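Local coordinates for glutaredoxin (Grx-1) (Archaeoglobus fulgidus, PDB 3IC4), which probably works as a thiol-disulphide oxidoreductase of the glutaredoxin family, transferring electrons through a CxxC motif in a thioredoxin fold, at residues H24-T28 against V68-V72; F31-V37 against L86-R91. All coordinates share one frame; numbering follows the deposited sequence.

Interaction 1: H24-T28 against V68-V72; sequences HCKRT and VPVVV
Cys25 and Pro69 meet at the probable redox centre, where, as in other members of the thioredoxin superfamily, a CxxC motif at the start of a helix faces a proline preceded by a cis peptide bond. Pro69 contributes most of its side of the contact, and its ring touches three residues of helix 23-35. Cys25, the second cysteine of the motif, has SG anti to its own carbonyl carbon (chi1 -64°), which sets the sulphur above one face of the pyrrolidine ring, 3.7 Å from Pro69 N. The same sulphur touches the CG2 branch of Val68 at 3.9 Å, so it spans the two residues joined by the cis peptide. On the ring's outer margin, His24 CB approaches Pro69 CD at 3.7 Å. At the far end, Thr28 OG1 meets Pro69 CG at 3.3 Å, a hydroxyl set against a carbon. Its polar demand is met one turn back: OG1 donates to His24 O over 2.8 Å, tilted 31° from the carbonyl plane, while Thr28 N reaches the same oxygen from the opposite face. The bond goes with a rotamer (chi1 -55°) that leaves the methyl anti to the backbone N, where Thr28 CG2 packs on Val71 CG2 at 3.5 Å. Met16 of strand 15-18 lies beside Cys25, Thr28 and Val71, and Pro69 is tied by its backbone to Gly80. In relatives the residue before the cis-proline commonly offers its backbone to glutathione or a substrate. Such pairing of a CxxC helix start with a cis-proline loop is characteristic of the active-site region of the thioredoxin fold.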
ATOM      1  N   HIS A  24     -11.855   4.676   0.406  1.00  2.00           N
ATOM      2  CA  HIS A  24     -11.400   3.403   1.014  1.00  2.00           C
ATOM      3  C   HIS A  24      -9.983   3.486   1.447  1.00  2.00           C
ATOM      4  O   HIS A  24      -9.626   3.019   2.505  1.00  2.00           O
ATOM      5  CB  HIS A  24     -11.514   2.242   0.041  1.00  2.00           C
ATOM      6  CG  HIS A  24     -12.848   2.147  -0.617  1.00  3.01           C
ATOM      7  ND1 HIS A  24     -13.988   1.870   0.087  1.00  2.50           N
ATOM      8  CD2 HIS A  24     -13.213   2.237  -1.922  1.00  3.01           C
ATOM      9  CE1 HIS A  24     -15.016   1.838  -0.738  1.00  5.21           C
ATOM     10  NE2 HIS A  24     -14.576   2.026  -1.975  1.00  4.56           N
ATOM     11  N   CYS A  25      -9.181   4.121   0.607  1.00  2.00           N
ATOM     12  CA  CYS A  25      -7.750   4.386   0.909  1.00  2.00           C
ATOM     13  C   CYS A  25      -7.581   5.326   2.063  1.00  2.00           C
ATOM     14  O   CYS A  25      -6.750   5.080   2.932  1.00  2.00           O
ATOM     15  CB  CYS A  25      -7.024   4.952  -0.284  1.00  2.00           C
ATOM     16  SG  CYS A  25      -6.955   3.789  -1.654  1.00  2.00           S
ATOM     17  N   LYS A  26      -8.389   6.387   2.106  1.00  2.00           N
ATOM     18  CA  LYS A  26      -8.403   7.310   3.276  1.00  2.00           C
ATOM     19  C   LYS A  26      -8.687   6.581   4.583  1.00  2.00           C
ATOM     20  O   LYS A  26      -8.031   6.819   5.589  1.00  2.00           O
ATOM     21  CB  LYS A  26      -9.425   8.441   3.104  1.00  2.00           C
ATOM     22  CG  LYS A  26      -9.093   9.462   2.046  1.00  2.57           C
ATOM     23  CD  LYS A  26     -10.198  10.507   1.891  1.00  2.00           C
ATOM     24  CE  LYS A  26      -9.987  11.361   0.689  1.00  4.92           C
ATOM     25  NZ  LYS A  26     -10.954  12.428   0.708  1.00  2.00           N
ATOM     26  N   ARG A  27      -9.708   5.742   4.593  1.00  2.00           N
ATOM     27  CA  ARG A  27     -10.095   4.962   5.770  1.00  2.00           C
ATOM     28  C   ARG A  27      -8.936   4.035   6.231  1.00  2.00           C
ATOM     29  O   ARG A  27      -8.614   3.915   7.393  1.00  2.00           O
ATOM     30  CB  ARG A  27     -11.362   4.150   5.494  1.00  2.00           C
ATOM     31  CG  ARG A  27     -12.636   4.942   5.565  1.00  2.00           C
ATOM     32  CD  ARG A  27     -13.866   4.042   5.419  1.00  2.00           C
ATOM     33  NE  ARG A  27     -14.164   3.812   4.027  1.00  2.00           N
ATOM     34  CZ  ARG A  27     -14.850   4.642   3.239  1.00  2.00           C
ATOM     35  NH1 ARG A  27     -15.070   4.289   1.981  1.00  2.86           N
ATOM     36  NH2 ARG A  27     -15.334   5.812   3.629  1.00  2.00           N
ATOM     37  N   THR A  28      -8.321   3.384   5.254  1.00  2.00           N
ATOM     38  CA  THR A  28      -7.210   2.484   5.538  1.00  2.00           C
ATOM     39  C   THR A  28      -6.010   3.256   6.122  1.00  2.00           C
ATOM     40  O   THR A  28      -5.400   2.808   7.072  1.00  2.00           O
ATOM     41  CB  THR A  28      -6.769   1.761   4.254  1.00  2.00           C
ATOM     42  OG1 THR A  28      -7.903   1.101   3.701  1.00  2.00           O
ATOM     43  CG2 THR A  28      -5.644   0.722   4.504  1.00  2.00           C
ATOM     44  N   VAL A  68      -7.197  -0.851  -5.314  1.00  2.00           N
ATOM     45  CA  VAL A  68      -6.571  -0.347  -4.084  1.00  2.00           C
ATOM     46  C   VAL A  68      -7.711  -0.042  -3.089  1.00  2.00           C
ATOM     47  O   VAL A  68      -8.857   0.045  -3.513  1.00  2.00           O
ATOM     48  CB  VAL A  68      -5.690   0.951  -4.337  1.00  2.00           C
ATOM     49  CG1 VAL A  68      -4.432   0.608  -5.187  1.00  4.27           C
ATOM     50  CG2 VAL A  68      -6.508   1.970  -5.065  1.00  2.00           C
ATOM     51  N   PRO A  69      -7.407   0.075  -1.771  1.00  2.00           N
ATOM     52  CA  PRO A  69      -6.044  -0.010  -1.165  1.00  2.00           C
ATOM     53  C   PRO A  69      -5.455  -1.404  -1.124  1.00  2.00           C
ATOM     54  O   PRO A  69      -6.170  -2.383  -1.094  1.00  2.00           O
ATOM     55  CB  PRO A  69      -6.270   0.470   0.291  1.00  2.00           C
ATOM     56  CG  PRO A  69      -7.722   0.030   0.570  1.00  2.00           C
ATOM     57  CD  PRO A  69      -8.417   0.357  -0.721  1.00  2.00           C
ATOM     58  N   VAL A  70      -4.115  -1.481  -1.146  1.00  2.00           N
ATOM     59  CA  VAL A  70      -3.415  -2.730  -0.821  1.00  2.00           C
ATOM     60  C   VAL A  70      -2.433  -2.430   0.301  1.00  2.00           C
ATOM     61  O   VAL A  70      -1.689  -1.432   0.257  1.00  2.00           O
ATOM     62  CB  VAL A  70      -2.682  -3.348  -2.029  1.00  2.00           C
ATOM     63  CG1 VAL A  70      -1.776  -4.580  -1.610  1.00  2.00           C
ATOM     64  CG2 VAL A  70      -3.712  -3.736  -3.065  1.00  2.00           C
ATOM     65  N   VAL A  71      -2.492  -3.227   1.333  1.00  2.00           N
ATOM     66  CA  VAL A  71      -1.545  -3.109   2.454  1.00  2.00           C
ATOM     67  C   VAL A  71      -0.761  -4.423   2.507  1.00  2.00           C
ATOM     68  O   VAL A  71      -1.324  -5.501   2.533  1.00  2.00           O
ATOM     69  CB  VAL A  71      -2.215  -2.808   3.807  1.00  2.00           C
ATOM     70  CG1 VAL A  71      -1.156  -2.694   4.930  1.00  2.00           C
ATOM     71  CG2 VAL A  71      -3.014  -1.498   3.721  1.00  2.00           C
ATOM     72  N   VAL A  72       0.549  -4.255   2.541  1.00  2.00           N
ATOM     73  CA  VAL A  72       1.499  -5.358   2.467  1.00  2.00           C
ATOM     74  C   VAL A  72       2.336  -5.400   3.715  1.00  2.00           C
ATOM     75  O   VAL A  72       2.885  -4.361   4.156  1.00  2.00           O
ATOM     76  CB  VAL A  72       2.458  -5.253   1.258  1.00  2.00           C
ATOM     77  CG1 VAL A  72       3.336  -6.561   1.194  1.00  2.86           C
ATOM     78  CG2 VAL A  72       1.637  -5.010  -0.020  1.00  6.16           C
TER

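Interaction 2: F31-V37 against L86-R91; sequences FLKREGV and LKELIR
Phe31 and Leu86 meet where two helices pack on the same face of the thioredoxin-fold sheet, their local axes 11.5 Å apart and crossing at -45°. Leu86 CB sits over one face of the Phe31 ring in a CH-pi contact, 4.0 Å from its centroid. Lys87 approaches differently: its CG comes up at the ring edge, 3.6 Å from Phe31 CZ, so the aliphatic part of the lysine walls that border. Ile90 carries the next stage of the interface. Its CG2 branch is pressed tightly on Val37 CG1 at 3.3 Å and also reaches Glu35 CG, while its CG1 branch faces Leu32 more loosely.

Farther out, apolar packing gives way to charge. Glu35 folds at chi2 (64°), bringing its carboxylate across to Arg91, whose chain runs extended from CG to NE. The salt bridge is two-pronged and side-on: Arg91 NE donates to Glu35 OE2 over 2.8 Å, and Arg91 NH2 to Glu35 OE1 over 3.0 Å. The planes are 25° apart, nearly coplanar, and the two-point grip, one nitrogen to each oxygen, limits rotation of both groups. Behind these contacts, Val71 and Val78 of the sheet touch Leu86, and Val14 lies against Ile90. Lys87 serves a second time, its CG lying over the centre of the Arg91 guanidinium, 3.7 Å above the plane.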
ATOM      1  N   PHE A  31      -6.803   3.964   9.641  1.00  2.00           N
ATOM      2  CA  PHE A  31      -6.612   2.740  10.410  1.00  2.00           C
ATOM      3  C   PHE A  31      -5.170   2.559  10.831  1.00  2.00           C
ATOM      4  O   PHE A  31      -4.881   2.225  11.973  1.00  2.00           O
ATOM      5  CB  PHE A  31      -7.098   1.505   9.621  1.00  2.00           C
ATOM      6  CG  PHE A  31      -6.776   0.177  10.305  1.00  2.00           C
ATOM      7  CD1 PHE A  31      -7.605  -0.340  11.270  1.00  5.40           C
ATOM      8  CD2 PHE A  31      -5.616  -0.491  10.020  1.00  2.00           C
ATOM      9  CE1 PHE A  31      -7.246  -1.499  11.965  1.00  8.87           C
ATOM     10  CE2 PHE A  31      -5.272  -1.633  10.689  1.00  3.90           C
ATOM     11  CZ  PHE A  31      -6.069  -2.114  11.663  1.00  6.20           C
ATOM     12  N   LEU A  32      -4.271   2.682   9.854  1.00  2.00           N
ATOM     13  CA  LEU A  32      -2.842   2.457  10.076  1.00  2.00           C
ATOM     14  C   LEU A  32      -2.311   3.483  11.026  1.00  2.00           C
ATOM     15  O   LEU A  32      -1.501   3.160  11.895  1.00  2.00           O
ATOM     16  CB  LEU A  32      -2.074   2.475   8.744  1.00  2.00           C
ATOM     17  CG  LEU A  32      -2.364   1.297   7.797  1.00  2.00           C
ATOM     18  CD1 LEU A  32      -1.687   1.553   6.495  1.00  2.00           C
ATOM     19  CD2 LEU A  32      -2.009  -0.036   8.418  1.00  2.00           C
ATOM     20  N   LYS A  33      -2.781   4.720  10.912  1.00  2.00           N
ATOM     21  CA  LYS A  33      -2.317   5.771  11.834  1.00  2.13           C
ATOM     22  C   LYS A  33      -2.665   5.458  13.255  1.00  2.00           C
ATOM     23  O   LYS A  33      -1.864   5.694  14.177  1.00  2.00           O
ATOM     24  CB  LYS A  33      -2.929   7.132  11.476  1.00  2.00           C
ATOM     25  CG  LYS A  33      -2.301   7.711  10.237  1.00  3.26           C
ATOM     26  CD  LYS A  33      -3.005   8.870   9.499  1.00  7.46           C
ATOM     27  CE  LYS A  33      -3.332  10.044  10.258  1.00  7.64           C
ATOM     28  NZ  LYS A  33      -3.884  11.123   9.329  1.00  7.34           N
ATOM     29  N   ARG A  34      -3.901   5.020  13.445  1.00  3.22           N
ATOM     30  CA  ARG A  34      -4.458   4.717  14.761  1.00  4.89           C
ATOM     31  C   ARG A  34      -3.767   3.473  15.355  1.00  5.26           C
ATOM     32  O   ARG A  34      -3.503   3.383  16.561  1.00  5.44           O
ATOM     33  CB  ARG A  34      -5.974   4.549  14.605  1.00  6.13           C
ATOM     34  CG  ARG A  34      -6.689   4.193  15.857  1.00  9.80           C
ATOM     35  CD  ARG A  34      -8.125   4.727  15.896  1.00 11.95           C
ATOM     36  NE  ARG A  34      -8.679   4.527  17.268  1.00 16.48           N
ATOM     37  CZ  ARG A  34      -8.704   5.392  18.308  1.00 19.07           C
ATOM     38  NH1 ARG A  34      -8.219   6.645  18.220  1.00 21.33           N
ATOM     39  NH2 ARG A  34      -9.255   5.000  19.472  1.00 17.96           N
ATOM     40  N   GLU A  35      -3.395   2.541  14.485  1.00  6.20           N
ATOM     41  CA  GLU A  35      -2.751   1.314  14.908  1.00  7.41           C
ATOM     42  C   GLU A  35      -1.409   1.551  15.586  1.00  7.64           C
ATOM     43  O   GLU A  35      -0.988   0.780  16.474  1.00  8.49           O
ATOM     44  CB  GLU A  35      -2.630   0.348  13.708  1.00  7.59           C
ATOM     45  CG  GLU A  35      -2.348  -1.089  14.057  1.00 11.13           C
ATOM     46  CD  GLU A  35      -3.423  -1.841  14.870  1.00 15.91           C
ATOM     47  OE1 GLU A  35      -4.601  -1.407  15.005  1.00 15.45           O
ATOM     48  OE2 GLU A  35      -3.053  -2.930  15.408  1.00 17.40           O
ATOM     49  N   GLY A  36      -0.702   2.585  15.158  1.00  8.41           N
ATOM     50  CA  GLY A  36       0.531   2.955  15.826  1.00  9.24           C
ATOM     51  C   GLY A  36       1.768   2.237  15.285  1.00  9.86           C
ATOM     52  O   GLY A  36       2.840   2.346  15.869  1.00 11.58           O
ATOM     53  N   VAL A  37       1.592   1.518  14.172  1.00 11.10           N
ATOM     54  CA  VAL A  37       2.665   0.824  13.477  1.00 11.25           C
ATOM     55  C   VAL A  37       3.417   1.796  12.555  1.00  9.64           C
ATOM     56  O   VAL A  37       2.849   2.761  12.113  1.00  8.78           O
ATOM     57  CB  VAL A  37       2.113  -0.418  12.741  1.00 11.82           C
ATOM     58  CG1 VAL A  37       1.716  -1.483  13.808  1.00 14.34           C
ATOM     59  CG2 VAL A  37       0.948  -0.057  11.814  1.00 13.73           C
ATOM     60  N   LEU A  86      -7.237  -6.240   8.273  1.00  2.49           N
ATOM     61  CA  LEU A  86      -6.095  -5.379   8.539  1.00  2.00           C
ATOM     62  C   LEU A  86      -5.517  -5.617   9.948  1.00  2.00           C
ATOM     63  O   LEU A  86      -4.329  -5.680  10.098  1.00  2.00           O
ATOM     64  CB  LEU A  86      -6.463  -3.890   8.316  1.00  2.00           C
ATOM     65  CG  LEU A  86      -6.741  -3.446   6.862  1.00  2.00           C
ATOM     66  CD1 LEU A  86      -7.469  -2.063   6.717  1.00  2.00           C
ATOM     67  CD2 LEU A  86      -5.445  -3.402   6.102  1.00  2.00           C
ATOM     68  N   LYS A  87      -6.363  -5.760  10.971  1.00  2.52           N
ATOM     69  CA  LYS A  87      -5.894  -6.050  12.335  1.00  3.32           C
ATOM     70  C   LYS A  87      -5.154  -7.377  12.343  1.00  3.27           C
ATOM     71  O   LYS A  87      -4.048  -7.431  12.797  1.00  4.18           O
ATOM     72  CB  LYS A  87      -7.061  -6.108  13.322  1.00  3.24           C
ATOM     73  CG  LYS A  87      -7.692  -4.747  13.585  1.00  7.64           C
ATOM     74  CD  LYS A  87      -9.036  -4.882  14.346  1.00  9.99           C
ATOM     75  CE  LYS A  87      -9.777  -3.509  14.421  1.00 12.00           C
ATOM     76  NZ  LYS A  87     -10.923  -3.411  15.362  1.00 10.63           N
ATOM     77  N   GLU A  88      -5.705  -8.408  11.702  1.00  5.07           N
ATOM     78  CA  GLU A  88      -4.995  -9.682  11.584  1.00  6.30           C
ATOM     79  C   GLU A  88      -3.608  -9.566  10.873  1.00  4.92           C
ATOM     80  O   GLU A  88      -2.606 -10.146  11.317  1.00  5.48           O
ATOM     81  CB  GLU A  88      -5.895 -10.688  10.867  1.00  6.64           C
ATOM     82  CG  GLU A  88      -5.235 -12.016  10.656  1.00 12.02           C
ATOM     83  CD  GLU A  88      -4.508 -12.522  11.890  1.00 19.80           C
ATOM     84  OE1 GLU A  88      -5.184 -12.640  12.943  1.00 23.03           O
ATOM     85  OE2 GLU A  88      -3.272 -12.817  11.805  1.00 23.46           O
ATOM     86  N   LEU A  89      -3.558  -8.817   9.769  1.00  5.59           N
ATOM     87  CA  LEU A  89      -2.320  -8.613   9.044  1.00  4.09           C
ATOM     88  C   LEU A  89      -1.272  -7.969   9.945  1.00  5.27           C
ATOM     89  O   LEU A  89      -0.137  -8.419   9.995  1.00  6.55           O
ATOM     90  CB  LEU A  89      -2.529  -7.728   7.806  1.00  3.64           C
ATOM     91  CG  LEU A  89      -1.306  -7.435   6.914  1.00  2.00           C
ATOM     92  CD1 LEU A  89      -0.837  -8.681   6.206  1.00  2.00           C
ATOM     93  CD2 LEU A  89      -1.646  -6.365   5.918  1.00  2.00           C
ATOM     94  N   ILE A  90      -1.648  -6.903  10.647  1.00  6.48           N
ATOM     95  CA  ILE A  90      -0.697  -6.058  11.395  1.00  7.49           C
ATOM     96  C   ILE A  90      -0.321  -6.773  12.701  1.00  7.93           C
ATOM     97  O   ILE A  90       0.842  -6.741  13.117  1.00  7.61           O
ATOM     98  CB  ILE A  90      -1.278  -4.558  11.627  1.00  7.70           C
ATOM     99  CG1 ILE A  90      -1.513  -3.828  10.313  1.00  8.40           C
ATOM    100  CG2 ILE A  90      -0.345  -3.696  12.494  1.00 10.00           C
ATOM    101  CD1 ILE A  90      -0.355  -3.880   9.449  1.00  8.26           C
ATOM    102  N   ARG A  91      -1.272  -7.450  13.320  1.00  8.05           N
ATOM    103  CA  ARG A  91      -1.056  -7.934  14.688  1.00 10.80           C
ATOM    104  C   ARG A  91      -0.605  -9.392  14.685  1.00 11.99           C
ATOM    105  O   ARG A  91       0.237  -9.796  15.516  1.00 13.75           O
ATOM    106  CB  ARG A  91      -2.335  -7.799  15.539  1.00 10.21           C
ATOM    107  CG  ARG A  91      -2.960  -6.387  15.545  1.00 11.06           C
ATOM    108  CD  ARG A  91      -4.328  -6.333  16.222  1.00 11.16           C
ATOM    109  NE  ARG A  91      -4.766  -4.946  16.278  1.00 12.92           N
ATOM    110  CZ  ARG A  91      -5.890  -4.498  16.838  1.00 13.41           C
ATOM    111  NH1 ARG A  91      -6.747  -5.334  17.404  1.00 12.71           N
ATOM    112  NH2 ARG A  91      -6.156  -3.187  16.818  1.00 13.37           N
TER

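Helix 23-35 takes part in both contacts, meeting the cis-proline loop and its strand through its first turns in interaction 1 and helix 83-91 through its C-terminal part and the residues just after it in interaction 2. The first is largely buried near the centre of the chain and joins helix to sheet at the probable redox site; the second lies farther out, joins helix to helix, and grades from buried hydrocarbon to a surface ion pair. Polar bonding accordingly stays within the helix in the former but spans the interface in the latter. Leu86 connects them, its CD1 touching Thr28 CG2 and its CD2 touching Val71 CG2, giving a continuous apolar layer on one face of the sheet.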